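Local structure of diaminopimelate decarboxylase (Aquifex aeolicus, 2P3E) at residues D57-Y62 and K275-P280; V339-V344 and R358-V363; E6-L11 and S41-E46; N128-Q133 and A152-P157; A119-I124 and G143-K148. The protein probably catalyses the pyridoxal phosphate-dependent decarboxylation of meso-diaminopimelate to L-lysine, the closing step of lysine biosynthesis, as a homodimer. All coordinates share one frame; numbering follows the deposited sequence.

Interaction 1 of 5, residues D57-Y62 and K275-P280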
# COMPACT_ATOMS: atom_id res chain seq x y z
N ASP B 57 -13.09 34.90 0.29
CA ASP B 57 -12.12 35.53 1.17
C ASP B 57 -11.25 34.49 1.90
O ASP B 57 -10.35 34.85 2.67
CB ASP B 57 -12.85 36.44 2.18
CG ASP B 57 -13.76 37.46 1.49
OD1 ASP B 57 -13.31 38.11 0.52
OD2 ASP B 57 -14.93 37.61 1.91
N ALA B 58 -11.51 33.21 1.63
CA ALA B 58 -10.79 32.11 2.29
C ALA B 58 -9.51 31.68 1.57
O ALA B 58 -9.41 31.77 0.35
CB ALA B 58 -11.71 30.89 2.45
N LEU B 59 -8.56 31.16 2.34
CA LEU B 59 -7.42 30.45 1.78
C LEU B 59 -7.83 29.00 1.55
O LEU B 59 -8.20 28.30 2.49
CB LEU B 59 -6.22 30.49 2.71
CG LEU B 59 -5.01 29.62 2.31
CD1 LEU B 59 -4.41 30.11 0.98
CD2 LEU B 59 -3.97 29.62 3.41
N ILE B 60 -7.75 28.55 0.30
CA ILE B 60 -8.08 27.18 -0.05
C ILE B 60 -6.79 26.35 -0.14
O ILE B 60 -6.04 26.47 -1.10
CB ILE B 60 -8.91 27.10 -1.35
CG1 ILE B 60 -10.10 28.08 -1.30
CG2 ILE B 60 -9.37 25.63 -1.63
CD1 ILE B 60 -11.07 27.87 -0.11
N CYS B 61 -6.53 25.54 0.88
CA CYS B 61 -5.32 24.73 0.93
C CYS B 61 -5.58 23.33 0.41
O CYS B 61 -6.31 22.56 1.04
CB CYS B 61 -4.82 24.63 2.37
SG CYS B 61 -4.03 26.12 3.02
N TYR B 62 -4.99 22.98 -0.73
CA TYR B 62 -5.14 21.62 -1.27
C TYR B 62 -4.51 20.58 -0.33
O TYR B 62 -3.37 20.73 0.08
CB TYR B 62 -4.56 21.52 -2.69
CG TYR B 62 -4.44 20.10 -3.15
CD1 TYR B 62 -5.57 19.28 -3.26
CD2 TYR B 62 -3.18 19.56 -3.44
CE1 TYR B 62 -5.45 17.94 -3.67
CE2 TYR B 62 -3.05 18.23 -3.84
CZ TYR B 62 -4.19 17.44 -3.95
OH TYR B 62 -4.06 16.13 -4.34
N LYS B 275 -9.38 35.06 9.18
CA LYS B 275 -9.36 34.51 7.83
C LYS B 275 -9.62 33.01 7.93
O LYS B 275 -9.02 32.32 8.77
CB LYS B 275 -8.02 34.77 7.14
CG LYS B 275 -7.98 34.35 5.64
CD LYS B 275 -6.89 35.10 4.91
CE LYS B 275 -6.74 34.62 3.47
NZ LYS B 275 -7.72 35.32 2.58
N ILE B 276 -10.52 32.52 7.06
CA ILE B 276 -10.95 31.13 7.08
C ILE B 276 -10.02 30.35 6.16
O ILE B 276 -9.60 30.85 5.11
CB ILE B 276 -12.42 30.99 6.62
CG1 ILE B 276 -13.36 31.93 7.44
CG2 ILE B 276 -12.89 29.50 6.67
CD1 ILE B 276 -13.23 31.81 8.98
N ILE B 277 -9.65 29.15 6.59
CA ILE B 277 -8.84 28.24 5.78
C ILE B 277 -9.64 26.95 5.61
O ILE B 277 -10.20 26.44 6.57
CB ILE B 277 -7.47 27.94 6.43
CG1 ILE B 277 -6.69 29.25 6.69
CG2 ILE B 277 -6.63 26.98 5.52
CD1 ILE B 277 -5.33 29.05 7.39
N LEU B 278 -9.72 26.46 4.37
CA LEU B 278 -10.32 25.16 4.06
C LEU B 278 -9.24 24.25 3.48
O LEU B 278 -8.32 24.75 2.82
CB LEU B 278 -11.46 25.27 3.05
CG LEU B 278 -12.72 26.09 3.38
CD1 LEU B 278 -13.75 25.86 2.29
CD2 LEU B 278 -13.29 25.61 4.64
N GLU B 279 -9.37 22.95 3.69
CA GLU B 279 -8.36 21.97 3.26
C GLU B 279 -8.90 20.83 2.37
O GLU B 279 -8.70 19.66 2.69
CB GLU B 279 -7.67 21.37 4.49
CG GLU B 279 -7.10 22.42 5.44
CD GLU B 279 -6.57 21.83 6.73
OE1 GLU B 279 -7.17 20.85 7.25
OE2 GLU B 279 -5.57 22.36 7.24
N PRO B 280 -9.53 21.15 1.22
CA PRO B 280 -10.13 20.05 0.46
C PRO B 280 -9.06 19.19 -0.24
O PRO B 280 -8.10 19.73 -0.79
CB PRO B 280 -10.98 20.78 -0.59
CG PRO B 280 -10.28 22.07 -0.80
CD PRO B 280 -9.72 22.45 0.54
O HOH W 1 -11.70 34.34 5.28
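K275 leaves the backbone with CG anti to its N (chi1 -173°) and stays extended until chi4 (84°) swings NZ over D57 O, a 2.7 Å bond in which the amine stands above the carbonyl plane. The contact closes the TIM-type barrel of the pyridoxal-binding domain: the strands 59-63 and 275-278 run parallel, L59 paired with I277 and I60 with L278. Three backbone bonds stitch them: L59 N to I276 O, L278 N to L59 O, and C61 N to L278 O at 2.8 Å. One face carries C61 SG against I277 CG2 (3.7 Å). On the other, I60 and L278 lie side by side, backed by Y51 and F48 of helix 41-54. E279 and P280, which probably bind the cofactor, directly follow strand 275-278; E279 OE1 is held by H202. The I60 and P280 side chains cross at about a right angle, I60 CG2 3.8 Å from P280 CG.

Interaction 2 of 5, residues V339-V344 and R358-V363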
# COMPACT_ATOMS: atom_id res chain seq x y z
N VAL B 339 -23.57 -9.09 -16.77
CA VAL B 339 -23.35 -10.21 -15.88
C VAL B 339 -22.95 -9.70 -14.50
O VAL B 339 -22.45 -8.58 -14.37
CB VAL B 339 -22.25 -11.20 -16.40
CG1 VAL B 339 -22.77 -11.98 -17.60
CG2 VAL B 339 -20.92 -10.46 -16.73
N VAL B 340 -23.15 -10.54 -13.49
CA VAL B 340 -22.66 -10.27 -12.16
C VAL B 340 -21.29 -10.93 -12.07
O VAL B 340 -21.17 -12.14 -12.31
CB VAL B 340 -23.60 -10.80 -11.07
CG1 VAL B 340 -23.01 -10.56 -9.69
CG2 VAL B 340 -24.95 -10.16 -11.20
N ALA B 341 -20.27 -10.14 -11.73
CA ALA B 341 -18.89 -10.61 -11.74
C ALA B 341 -18.08 -10.04 -10.58
O ALA B 341 -18.41 -8.98 -10.04
CB ALA B 341 -18.22 -10.24 -13.07
N ASP B 342 -17.04 -10.79 -10.19
CA ASP B 342 -15.95 -10.25 -9.40
C ASP B 342 -14.89 -9.72 -10.36
O ASP B 342 -14.42 -10.44 -11.25
CB ASP B 342 -15.31 -11.33 -8.53
CG ASP B 342 -16.17 -11.70 -7.32
OD1 ASP B 342 -17.32 -11.21 -7.16
OD2 ASP B 342 -15.64 -12.47 -6.50
N ILE B 343 -14.52 -8.45 -10.20
CA ILE B 343 -13.51 -7.85 -11.07
C ILE B 343 -12.26 -7.80 -10.23
O ILE B 343 -12.19 -7.07 -9.24
CB ILE B 343 -13.94 -6.45 -11.56
CG1 ILE B 343 -15.25 -6.57 -12.35
CG2 ILE B 343 -12.81 -5.78 -12.43
CD1 ILE B 343 -15.94 -5.25 -12.57
N VAL B 344 -11.29 -8.63 -10.60
CA VAL B 344 -10.16 -8.90 -9.70
C VAL B 344 -8.83 -8.63 -10.43
O VAL B 344 -8.76 -8.71 -11.65
CB VAL B 344 -10.21 -10.36 -9.19
CG1 VAL B 344 -11.50 -10.61 -8.37
CG2 VAL B 344 -10.12 -11.35 -10.36
N ARG B 358 -20.57 -7.53 -8.89
CA ARG B 358 -20.97 -6.30 -9.54
C ARG B 358 -21.55 -6.55 -10.92
O ARG B 358 -21.01 -7.36 -11.70
CB ARG B 358 -19.77 -5.34 -9.65
CG ARG B 358 -20.11 -3.96 -10.20
CD ARG B 358 -20.76 -3.02 -9.15
NE ARG B 358 -19.95 -2.90 -7.93
CZ ARG B 358 -18.88 -2.11 -7.80
NH1 ARG B 358 -18.50 -1.34 -8.82
NH2 ARG B 358 -18.19 -2.08 -6.66
N GLU B 359 -22.62 -5.83 -11.23
CA GLU B 359 -23.23 -5.87 -12.56
C GLU B 359 -22.37 -5.09 -13.54
O GLU B 359 -21.97 -3.95 -13.27
CB GLU B 359 -24.64 -5.28 -12.53
CG GLU B 359 -25.69 -6.24 -11.98
CD GLU B 359 -26.15 -7.30 -12.99
OE1 GLU B 359 -25.58 -7.40 -14.11
OE2 GLU B 359 -27.10 -8.04 -12.64
N ILE B 360 -22.07 -5.73 -14.66
CA ILE B 360 -21.26 -5.12 -15.70
C ILE B 360 -21.54 -5.80 -17.04
O ILE B 360 -21.82 -7.00 -17.08
CB ILE B 360 -19.74 -5.22 -15.38
CG1 ILE B 360 -18.93 -4.33 -16.32
CG2 ILE B 360 -19.26 -6.68 -15.39
CD1 ILE B 360 -17.44 -4.21 -15.93
N GLU B 361 -21.50 -5.01 -18.10
CA GLU B 361 -21.58 -5.52 -19.47
C GLU B 361 -20.54 -6.62 -19.61
O GLU B 361 -19.42 -6.51 -19.08
CB GLU B 361 -21.25 -4.38 -20.42
CG GLU B 361 -22.03 -4.36 -21.70
CD GLU B 361 -21.79 -3.08 -22.49
OE1 GLU B 361 -22.11 -1.97 -22.00
OE2 GLU B 361 -21.28 -3.20 -23.62
N GLU B 362 -20.93 -7.70 -20.28
CA GLU B 362 -20.01 -8.77 -20.58
C GLU B 362 -18.87 -8.13 -21.36
O GLU B 362 -19.11 -7.37 -22.31
CB GLU B 362 -20.69 -9.86 -21.43
CG GLU B 362 -21.59 -10.79 -20.63
CD GLU B 362 -22.21 -11.89 -21.48
OE1 GLU B 362 -22.34 -11.72 -22.71
OE2 GLU B 362 -22.56 -12.94 -20.90
N VAL B 363 -17.64 -8.37 -20.92
CA VAL B 363 -16.45 -7.85 -21.59
C VAL B 363 -15.52 -9.02 -21.89
O VAL B 363 -15.58 -10.04 -21.22
CB VAL B 363 -15.71 -6.79 -20.73
CG1 VAL B 363 -16.46 -5.45 -20.76
CG2 VAL B 363 -15.48 -7.29 -19.28
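V339 and E362 cross at about a right angle: the aliphatic arm of the glutamate passes beside the valine, E362 CG lying 3.5 Å from V339 CG1. Next along the hairpin, V340 and E359 meet on the opposite side of the sheet from V339 and I360. E359 folds back at chi2 (-79°), which brings its CD over the valine, 3.6 Å from V340 CG2. Deeper in, I343 and I360 reach toward each other tip to tip, I343 CD1 to I360 CD1 3.8 Å, and I328 packs on both. Between these side chains the antiparallel ladder holds the strands 338-344 and 358-361 through two hydrogen-bonded pairs. V339 and I360 bond both ways, with V339 N to I360 O at 2.7 Å, and A341 and R358 do the same, with R358 N to A341 O at 2.8 Å. The segments 339-344 and 358-361 are turned 110° between their N-to-C directions, and the pairing spans V339 to A341 with I360 to R358. R358 turns its guanidinium elsewhere, to H326 O and, by cation-pi contact, to Y325. E359 OE1 faces another acceptor, V339 O, at 3.4 Å without a bond. Cohesion across this hairpin of the beta domain therefore rests on backbone bonds and apolar contacts, while the glutamates meet the valines by van der Waals contact of both their CH2 arms and their carboxylates, without a side-chain hydrogen bond or salt bridge between the segments.

Interaction 3 of 5, residues E6-L11 and S41-E46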
# COMPACT_ATOMS: atom_id res chain seq x y z
N GLU B 6 -22.71 12.94 -13.87
CA GLU B 6 -22.82 13.18 -12.44
C GLU B 6 -21.49 12.91 -11.74
O GLU B 6 -21.16 13.57 -10.76
CB GLU B 6 -23.91 12.33 -11.80
CG GLU B 6 -25.34 12.74 -12.21
CD GLU B 6 -26.39 11.82 -11.64
OE1 GLU B 6 -26.06 10.77 -11.06
OE2 GLU B 6 -27.58 12.15 -11.79
N TYR B 7 -20.74 11.93 -12.25
CA TYR B 7 -19.39 11.66 -11.75
C TYR B 7 -18.43 12.74 -12.21
O TYR B 7 -17.74 13.36 -11.40
CB TYR B 7 -18.92 10.27 -12.20
CG TYR B 7 -19.54 9.15 -11.43
CD1 TYR B 7 -19.08 8.83 -10.15
CD2 TYR B 7 -20.61 8.41 -11.96
CE1 TYR B 7 -19.66 7.82 -9.42
CE2 TYR B 7 -21.19 7.39 -11.23
CZ TYR B 7 -20.70 7.09 -9.96
OH TYR B 7 -21.24 6.07 -9.22
N ASN B 8 -18.42 12.99 -13.52
CA ASN B 8 -17.50 13.94 -14.13
C ASN B 8 -18.13 14.43 -15.44
O ASN B 8 -18.33 13.62 -16.36
CB ASN B 8 -16.12 13.29 -14.37
CG ASN B 8 -15.06 14.28 -14.84
OD1 ASN B 8 -15.33 15.18 -15.65
ND2 ASN B 8 -13.83 14.13 -14.33
N PRO B 9 -18.45 15.73 -15.53
CA PRO B 9 -19.19 16.17 -16.72
C PRO B 9 -18.34 16.21 -17.98
O PRO B 9 -18.87 16.46 -19.07
CB PRO B 9 -19.67 17.57 -16.33
CG PRO B 9 -18.68 18.05 -15.36
CD PRO B 9 -18.20 16.84 -14.60
N TYR B 10 -17.04 15.93 -17.86
CA TYR B 10 -16.15 15.80 -19.02
C TYR B 10 -16.09 14.37 -19.57
O TYR B 10 -15.44 14.13 -20.58
CB TYR B 10 -14.76 16.34 -18.71
CG TYR B 10 -14.78 17.83 -18.49
CD1 TYR B 10 -14.80 18.70 -19.58
CD2 TYR B 10 -14.83 18.37 -17.20
CE1 TYR B 10 -14.85 20.06 -19.41
CE2 TYR B 10 -14.88 19.74 -17.01
CZ TYR B 10 -14.89 20.58 -18.14
OH TYR B 10 -14.93 21.95 -18.02
N LEU B 11 -16.80 13.45 -18.92
CA LEU B 11 -16.92 12.08 -19.38
C LEU B 11 -18.15 11.92 -20.27
O LEU B 11 -19.24 12.40 -19.93
CB LEU B 11 -17.07 11.10 -18.21
CG LEU B 11 -15.85 10.58 -17.44
CD1 LEU B 11 -16.34 9.85 -16.19
CD2 LEU B 11 -15.03 9.64 -18.32
N SER B 41 -7.92 17.88 -16.49
CA SER B 41 -7.40 19.16 -16.07
C SER B 41 -8.53 20.13 -15.70
O SER B 41 -8.48 20.78 -14.64
CB SER B 41 -6.53 19.76 -17.18
OG SER B 41 -5.94 20.96 -16.77
N ASN B 42 -9.55 20.22 -16.56
CA ASN B 42 -10.62 21.19 -16.34
C ASN B 42 -11.52 20.83 -15.18
O ASN B 42 -12.08 21.72 -14.54
CB ASN B 42 -11.44 21.44 -17.62
CG ASN B 42 -10.73 22.40 -18.55
OD1 ASN B 42 -10.49 23.56 -18.20
ND2 ASN B 42 -10.35 21.91 -19.74
N PHE B 43 -11.68 19.53 -14.91
CA PHE B 43 -12.39 19.11 -13.69
C PHE B 43 -11.70 19.63 -12.43
O PHE B 43 -12.36 20.19 -11.54
CB PHE B 43 -12.58 17.59 -13.61
CG PHE B 43 -13.45 17.14 -12.46
CD1 PHE B 43 -14.84 17.02 -12.62
CD2 PHE B 43 -12.91 16.86 -11.20
CE1 PHE B 43 -15.65 16.61 -11.57
CE2 PHE B 43 -13.71 16.43 -10.14
CZ PHE B 43 -15.09 16.31 -10.33
N ILE B 44 -10.38 19.41 -12.34
CA ILE B 44 -9.59 19.86 -11.19
C ILE B 44 -9.74 21.37 -10.98
O ILE B 44 -10.05 21.83 -9.86
CB ILE B 44 -8.10 19.47 -11.32
CG1 ILE B 44 -7.93 17.94 -11.31
CG2 ILE B 44 -7.28 20.07 -10.18
CD1 ILE B 44 -6.56 17.46 -11.79
N LYS B 45 -9.52 22.14 -12.05
CA LYS B 45 -9.59 23.60 -12.01
C LYS B 45 -10.97 24.07 -11.56
O LYS B 45 -11.07 24.99 -10.75
CB LYS B 45 -9.25 24.23 -13.39
CG LYS B 45 -7.80 24.05 -13.86
CD LYS B 45 -7.64 24.42 -15.35
CE LYS B 45 -6.18 24.41 -15.80
NZ LYS B 45 -6.04 25.05 -17.15
N GLU B 46 -12.02 23.45 -12.09
CA GLU B 46 -13.40 23.84 -11.78
C GLU B 46 -13.85 23.49 -10.36
O GLU B 46 -14.60 24.25 -9.75
CB GLU B 46 -14.39 23.25 -12.79
CG GLU B 46 -14.33 23.95 -14.14
CD GLU B 46 -14.95 23.15 -15.27
OE1 GLU B 46 -15.75 22.23 -15.00
OE2 GLU B 46 -14.62 23.45 -16.43
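The N8 amide, which lies against F43, is held at both ends: OD1 accepts the backbone N of Y10 at 2.9 Å, 155° at the hydrogen, and ND2 donates to N287 O. CG of N8 is anti to its backbone N (chi1 -173°), and the group then crosses the phenylalanine at a slant, amide and ring planes 35° apart, with N8 ND2 3.5 Å from F43 CD1. P9 adds to the packing on F43, its CD sitting at the ring edge, in plane, 3.9 Å from F43 CD1. On the outer side, the Y10 ring crosses N42, its OH 3.5 Å from N42 CB. The phenol and the E46 carboxylate approach tip to tip, but they are modelled too close together for any bond to be assigned. F43 lies about 9 Å, side chain to side chain, from R282, which probably binds substrate. An Asx turn at N8 is thus superposed on the type I beta turn from N8 to L11 that follows helix 3-7, and together they seat the N-terminal arm on the first turns of helix 41-54, where the chain passes from strand 36-40 into the barrel.

Interaction 4 of 5, residues N128-Q133 and A152-P157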
# COMPACT_ATOMS: atom_id res chain seq x y z
N ASN B 128 -0.50 23.08 12.58
CA ASN B 128 -1.66 22.55 13.29
C ASN B 128 -1.21 21.46 14.24
O ASN B 128 -0.94 20.32 13.83
CB ASN B 128 -2.76 22.09 12.32
CG ASN B 128 -3.34 23.24 11.53
OD1 ASN B 128 -3.54 24.34 12.07
ND2 ASN B 128 -3.63 23.01 10.26
N VAL B 129 -1.13 21.83 15.52
CA VAL B 129 -0.46 21.06 16.52
C VAL B 129 -1.36 19.98 17.10
O VAL B 129 -2.53 20.22 17.44
CB VAL B 129 0.16 21.98 17.63
CG1 VAL B 129 0.75 21.16 18.74
CG2 VAL B 129 1.26 22.87 17.04
N GLU B 130 -0.76 18.80 17.23
CA GLU B 130 -1.43 17.56 17.59
C GLU B 130 -1.14 17.08 19.02
O GLU B 130 -1.81 16.18 19.51
CB GLU B 130 -1.05 16.47 16.58
CG GLU B 130 -1.60 16.69 15.18
CD GLU B 130 -3.10 16.42 15.06
OE1 GLU B 130 -3.73 15.94 16.03
OE2 GLU B 130 -3.64 16.68 13.96
N SER B 131 -0.13 17.68 19.68
CA SER B 131 0.16 17.34 21.08
C SER B 131 0.90 18.46 21.83
O SER B 131 1.50 19.35 21.23
CB SER B 131 0.97 16.04 21.18
OG SER B 131 2.23 16.21 20.55
N ARG B 132 0.85 18.38 23.15
CA ARG B 132 1.59 19.31 23.99
C ARG B 132 3.11 19.11 23.89
O ARG B 132 3.87 20.08 23.95
CB ARG B 132 1.17 19.13 25.45
CG ARG B 132 1.73 20.22 26.35
CD ARG B 132 1.11 20.18 27.73
NE ARG B 132 -0.27 20.67 27.73
CZ ARG B 132 -0.90 21.11 28.81
NH1 ARG B 132 -0.28 21.12 29.99
NH2 ARG B 132 -2.16 21.53 28.73
N GLN B 133 3.55 17.86 23.76
CA GLN B 133 4.97 17.60 23.57
C GLN B 133 5.47 18.24 22.27
O GLN B 133 6.57 18.81 22.23
CB GLN B 133 5.25 16.09 23.63
CG GLN B 133 6.73 15.77 23.67
CD GLN B 133 7.02 14.33 24.02
OE1 GLN B 133 6.17 13.45 23.86
NE2 GLN B 133 8.23 14.08 24.51
N ALA B 152 -1.53 26.67 15.54
CA ALA B 152 -2.92 26.47 15.91
C ALA B 152 -2.98 25.18 16.68
O ALA B 152 -2.16 24.28 16.47
CB ALA B 152 -3.78 26.37 14.66
N ILE B 153 -3.97 25.04 17.56
CA ILE B 153 -4.23 23.75 18.19
C ILE B 153 -5.31 23.03 17.37
O ILE B 153 -6.33 23.64 17.02
CB ILE B 153 -4.67 23.88 19.69
CG1 ILE B 153 -3.58 24.57 20.54
CG2 ILE B 153 -5.02 22.49 20.29
CD1 ILE B 153 -2.24 23.91 20.50
N ARG B 154 -5.08 21.75 17.08
CA ARG B 154 -6.13 20.95 16.47
C ARG B 154 -7.14 20.53 17.53
O ARG B 154 -6.81 19.78 18.45
CB ARG B 154 -5.60 19.69 15.77
CG ARG B 154 -6.77 19.02 15.03
CD ARG B 154 -6.41 17.69 14.47
NE ARG B 154 -7.55 17.02 13.83
CZ ARG B 154 -7.41 16.09 12.89
NH1 ARG B 154 -6.19 15.73 12.48
NH2 ARG B 154 -8.47 15.51 12.35
N VAL B 155 -8.38 21.00 17.36
CA VAL B 155 -9.44 20.72 18.32
C VAL B 155 -10.47 19.77 17.73
O VAL B 155 -10.75 19.82 16.53
CB VAL B 155 -10.11 22.04 18.86
CG1 VAL B 155 -9.04 23.02 19.40
CG2 VAL B 155 -10.94 22.73 17.81
N ASN B 156 -10.97 18.86 18.58
CA ASN B 156 -12.04 17.93 18.25
C ASN B 156 -13.35 18.45 18.83
O ASN B 156 -13.58 18.33 20.04
CB ASN B 156 -11.76 16.55 18.84
CG ASN B 156 -10.48 15.93 18.32
OD1 ASN B 156 -9.98 16.30 17.25
ND2 ASN B 156 -9.94 14.98 19.08
N PRO B 157 -14.21 19.06 17.99
CA PRO B 157 -15.48 19.55 18.52
C PRO B 157 -16.41 18.40 18.91
O PRO B 157 -16.39 17.35 18.23
CB PRO B 157 -16.08 20.32 17.33
CG PRO B 157 -14.95 20.50 16.33
CD PRO B 157 -14.07 19.30 16.54
O HOH W 2 -4.29 18.84 19.14
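The guanidinium of R154 receives E130 OE2 at its edge and in its plane, whereas the carboxylate itself is turned 64° from that plane. R154 NH1 gives a straight bond of 3.1 Å to E130 OE2 (167°), meeting the oxygen on its syn side, and the pair forms a buried salt bridge. E130 bends at chi2 (-74°), which brings its CD back toward the extended R154 chain; the two side chains cross at a slant. Each group has a further anchor: R154 NH2 donates to H204 O and E130 OE1 accepts from G177 N, which should fix their rotation. Beside this pair the parallel strands are joined by V129 N to A152 O at 2.8 Å and by R154 N to V129 O at 3.0 Å. A water lies 2.8 Å from both V129 O and R154 O. N128 OD1 is set 3.3 Å from A152 CB and finds no polar partner, although N128 ND2 makes a weak bond to D240. K299 of the second subunit donates to E130 O, bringing the dimer interface up to this strand end. The side chain of R154 is about 7 Å from that of K65, the probable cofactor-bearing lysine. These are the strand C-terminal ends of a beta-alpha-beta crossover, strand 126-129, helix 132-145 and strand 149-156, lining the active-site mouth of a TIM-type barrel.

Interaction 5 of 5, residues A119-I124 and G143-K148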
# COMPACT_ATOMS: atom_id res chain seq x y z
N ALA B 119 10.24 22.93 8.11
CA ALA B 119 9.02 23.72 8.02
C ALA B 119 9.16 25.06 8.77
O ALA B 119 8.71 26.08 8.30
CB ALA B 119 7.82 22.93 8.54
N VAL B 120 9.78 25.03 9.94
CA VAL B 120 10.02 26.27 10.71
C VAL B 120 10.90 27.19 9.87
O VAL B 120 10.58 28.35 9.66
CB VAL B 120 10.62 25.98 12.11
CG1 VAL B 120 11.12 27.27 12.77
CG2 VAL B 120 9.58 25.31 12.99
N ASP B 121 12.01 26.63 9.37
CA ASP B 121 12.91 27.35 8.48
C ASP B 121 12.23 27.92 7.23
O ASP B 121 12.56 29.03 6.78
CB ASP B 121 14.08 26.44 8.07
CG ASP B 121 15.35 27.21 7.88
OD1 ASP B 121 15.63 27.59 6.72
OD2 ASP B 121 16.06 27.46 8.87
N SER B 122 11.27 27.16 6.68
CA SER B 122 10.53 27.61 5.52
C SER B 122 9.53 28.71 5.85
O SER B 122 8.94 29.29 4.95
CB SER B 122 9.80 26.43 4.85
OG SER B 122 10.74 25.47 4.36
N GLU B 123 9.34 29.00 7.15
CA GLU B 123 8.37 30.01 7.59
C GLU B 123 6.94 29.73 7.06
O GLU B 123 6.30 30.60 6.47
CB GLU B 123 8.84 31.43 7.22
CG GLU B 123 10.14 31.85 7.92
CD GLU B 123 9.95 32.35 9.37
OE1 GLU B 123 8.82 32.31 9.93
OE2 GLU B 123 10.94 32.81 9.96
N ILE B 124 6.46 28.51 7.26
CA ILE B 124 5.11 28.14 6.78
C ILE B 124 4.07 28.96 7.54
O ILE B 124 4.39 29.52 8.60
CB ILE B 124 4.83 26.62 6.89
CG1 ILE B 124 4.89 26.16 8.35
CG2 ILE B 124 5.80 25.83 5.99
CD1 ILE B 124 4.21 24.83 8.61
N GLY B 143 13.40 28.27 18.61
CA GLY B 143 14.49 28.91 19.35
C GLY B 143 15.87 28.69 18.72
O GLY B 143 16.61 29.65 18.51
N LYS B 144 16.17 27.43 18.39
CA LYS B 144 17.46 27.06 17.80
C LYS B 144 17.71 27.72 16.44
O LYS B 144 18.86 27.94 16.05
CB LYS B 144 17.58 25.53 17.67
CG LYS B 144 17.88 24.82 18.98
N LEU B 145 16.63 28.04 15.72
CA LEU B 145 16.74 28.67 14.41
C LEU B 145 16.65 30.19 14.49
O LEU B 145 16.75 30.89 13.48
CB LEU B 145 15.67 28.10 13.45
CG LEU B 145 15.87 26.76 12.73
CD1 LEU B 145 16.24 25.61 13.67
CD2 LEU B 145 14.62 26.38 11.92
N GLY B 146 16.48 30.70 15.71
CA GLY B 146 16.20 32.13 15.95
C GLY B 146 14.97 32.59 15.19
O GLY B 146 14.93 33.71 14.65
N LYS B 147 13.97 31.71 15.12
CA LYS B 147 12.75 32.02 14.38
C LYS B 147 11.54 31.85 15.30
O LYS B 147 11.68 31.42 16.45
CB LYS B 147 12.60 31.11 13.15
CG LYS B 147 13.52 31.45 11.98
CD LYS B 147 12.96 30.91 10.67
CE LYS B 147 14.01 30.71 9.60
NZ LYS B 147 14.97 31.84 9.46
N LYS B 148 10.37 32.23 14.80
CA LYS B 148 9.11 31.92 15.46
C LYS B 148 8.36 30.85 14.67
O LYS B 148 8.41 30.84 13.44
CB LYS B 148 8.23 33.17 15.56
CG LYS B 148 8.83 34.33 16.34
CD LYS B 148 9.06 34.00 17.79
CE LYS B 148 9.48 35.24 18.59
NZ LYS B 148 8.27 35.92 19.12
O HOH W 3 8.46 29.40 11.12
O HOH W 4 10.18 33.76 12.46
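V120 and L145 make the close apolar core of this contact, V120 CG1 meeting L145 CD2 at 3.7 Å as the two side chains cross at a slant. K147 lies beside them: V120 and K147 slide past each other in opposite directions, and the lysine's stem reaches on until K147 CE is 3.6 Å from D121 O. Its ammonium turns at chi4 (-45°) and remains beyond salt-bridge range of the acids, D121 OD2 lying 4.6 Å from K147 NZ. The looser side is bridged by water. One molecule sits 2.8 Å from V120 O and 2.7 Å from K148 O; a second accepts from K148 N and donates to E123 OE2, an oxygen whose modelled place is uncertain. E123 OE1 forms a salt bridge with R150, so this carboxylate ties its own loop to the start of strand 149-156. Both segments are helix ends, each closed by a Schellman motif, with E123 and G146 at positive phi. The contact thus brings the C-terminal ends of helices 113-121 and 132-145 together at the barrel surface, V120 also resting on F127 of strand 126-129 and I124 on I104 of strand 104-106.

In the fold
From the N terminus, interaction 3 closes first, laying the arm at 6-11 on the start of helix 41-54. That helix leads into strand 59-63, where interaction 1 opens; it closes only at 275-280, joining the barrel's first strand to its last over 212 intervening residues. Interactions 4 and 5 nest inside that loop and cross each other: 119-124, 128-133, 143-148 and 152-157 alternate, with helix 132-145 shared. Interaction 4 touches interaction 1 where N128 meets E279, near the probable cofactor site, while interaction 5 lies away from the annotated sites. Interaction 2 follows in series, a local hairpin of the beta domain, its centre about 41 Å from that of interaction 1.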